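PDB 2ZBA: trichothecene 3-O-acetyltransferase TRI101 from Fusarium sporotrichioides, which transfers an acetyl group from acetyl-CoA to the 3-hydroxyl of trichothecene mycotoxins during their biosynthesis. Local coordinates for residues Q356-A359 with T360-G364. Residues are numbered along the deposited sequence; the frame is centred on the assembly and turned at random.
Sequences QALA and TYMHG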
loop_
_atom_site.group_PDB
_atom_site.type_symbol
_atom_site.label_atom_id
_atom_site.label_comp_id
_atom_site.label_asym_id
_atom_site.label_seq_id
_atom_site.Cartn_x
_atom_site.Cartn_y
_atom_site.Cartn_z
ATOM N N GLN A 356 -8.328 8.242 16.554
ATOM C CA GLN A 356 -8.005 8.432 17.973
ATOM C C GLN A 356 -8.760 7.432 18.832
ATOM O O GLN A 356 -8.226 6.978 19.835
ATOM C CB GLN A 356 -8.334 9.858 18.442
ATOM C CG GLN A 356 -7.462 10.948 17.776
ATOM C CD GLN A 356 -7.689 12.314 18.391
ATOM O OE1 GLN A 356 -7.195 12.620 19.501
ATOM N NE2 GLN A 356 -8.461 13.145 17.687
ATOM N N ALA A 357 -10.001 7.102 18.455
ATOM C CA ALA A 357 -10.747 6.066 19.213
ATOM C C ALA A 357 -10.029 4.711 19.103
ATOM O O ALA A 357 -9.883 4.000 20.086
ATOM C CB ALA A 357 -12.163 5.954 18.736
ATOM N N LEU A 358 -9.580 4.369 17.895
ATOM C CA LEU A 358 -8.826 3.139 17.658
ATOM C C LEU A 358 -7.565 3.113 18.484
ATOM O O LEU A 358 -7.286 2.102 19.148
ATOM C CB LEU A 358 -8.495 2.959 16.164
ATOM C CG LEU A 358 -7.719 1.692 15.711
ATOM C CD1 LEU A 358 -8.501 0.379 15.985
ATOM C CD2 LEU A 358 -7.354 1.779 14.223
ATOM N N ALA A 359 -6.819 4.220 18.471
ATOM C CA ALA A 359 -5.536 4.308 19.166
ATOM C C ALA A 359 -5.746 4.187 20.676
ATOM O O ALA A 359 -5.009 3.466 21.354
ATOM C CB ALA A 359 -4.820 5.623 18.816
ATOM N N THR A 360 -6.794 4.836 21.180
ATOM C CA THR A 360 -7.110 4.773 22.615
ATOM C C THR A 360 -7.473 3.346 23.021
ATOM O O THR A 360 -6.926 2.818 23.980
ATOM C CB THR A 360 -8.226 5.750 22.989
ATOM O OG1 THR A 360 -7.885 7.031 22.489
ATOM C CG2 THR A 360 -8.398 5.870 24.532
ATOM N N TYR A 361 -8.375 2.735 22.260
ATOM C CA TYR A 361 -8.841 1.362 22.512
ATOM C C TYR A 361 -7.695 0.351 22.528
ATOM O O TYR A 361 -7.597 -0.483 23.436
ATOM C CB TYR A 361 -9.903 0.978 21.479
ATOM C CG TYR A 361 -10.404 -0.449 21.580
ATOM C CD1 TYR A 361 -11.121 -0.891 22.704
ATOM C CD2 TYR A 361 -10.172 -1.346 20.555
ATOM C CE1 TYR A 361 -11.572 -2.200 22.800
ATOM C CE2 TYR A 361 -10.617 -2.659 20.635
ATOM C CZ TYR A 361 -11.323 -3.074 21.758
ATOM O OH TYR A 361 -11.759 -4.372 21.814
HETATM N N MSE A 362 -6.807 0.445 21.537
HETATM C CA MSE A 362 -5.674 -0.463 21.440
HETATM C C MSE A 362 -4.652 -0.264 22.552
HETATM O O MSE A 362 -4.143 -1.238 23.106
HETATM C CB MSE A 362 -5.003 -0.319 20.072
HETATM C CG MSE A 362 -5.837 -0.811 18.883
HETATM SE SE MSE A 362 -4.775 -0.742 17.232
HETATM C CE MSE A 362 -3.521 -1.997 17.590
ATOM N N HIS A 363 -4.346 0.989 22.868
ATOM C CA HIS A 363 -3.434 1.324 23.952
ATOM C C HIS A 363 -3.775 0.577 25.246
ATOM O O HIS A 363 -2.884 0.047 25.932
ATOM C CB HIS A 363 -3.418 2.844 24.182
ATOM C CG HIS A 363 -2.461 3.285 25.251
ATOM N ND1 HIS A 363 -1.095 3.318 25.065
ATOM C CD2 HIS A 363 -2.677 3.709 26.519
ATOM C CE1 HIS A 363 -0.511 3.750 26.168
ATOM N NE2 HIS A 363 -1.447 3.985 27.069
ATOM N N GLY A 364 -5.067 0.518 25.549
ATOM C CA GLY A 364 -5.551 -0.110 26.760
ATOM C C GLY A 364 -5.891 -1.572 26.636
ATOM O O GLY A 364 -6.322 -2.171 27.621
#
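T360 and Q356 meet one turn apart in a local i to i+4 contact within the last turns of helix 348-363, which lies well away from the centre of the chain. The carbonyl oxygen of Q356 takes two bonds from the same threonine: OG1 of T360 donates to it over 2.7 Å, and the backbone N of T360 over 2.9 Å. These donors arrive from opposite faces of the carbonyl plane, each tilted about 30° from it. What lets the hydroxyl fold back is its chi1 of -51°, which places OG1 beside the threonine's own backbone N and leaves CG2 anti to that nitrogen. Such a threonine bond to the carbonyl four residues earlier, sharing its acceptor with the regular backbone bond, is familiar in alpha-helices.

Regular helical bonds follow, from Y361 N to A357 O, from M362 N to L358 O at 2.9 Å, and from H363 N to A359 O. Selenomethionine M362 runs alongside L358, both side chains pointing the same way, with CD1 of L358 4.1 Å from SE of M362. Surrounding loops pack on this part of the helix: Y211 against A357, Q220 against L358, V205 against A359 and Q22 against M362. The side chain of Y361 comes within about 4 Å of that of I221, a calcium ligand, and a bound calcium ion lies about 10 Å from the Y361 side chain.

Beyond H363 the helical pattern fades, G364 N making only a weak 3.3 Å bond to T360 O. The T360 hydroxyl, accepting from L208 N and donating to Q356 O, thus bridges the two and ties a neighbouring loop to the helix backbone.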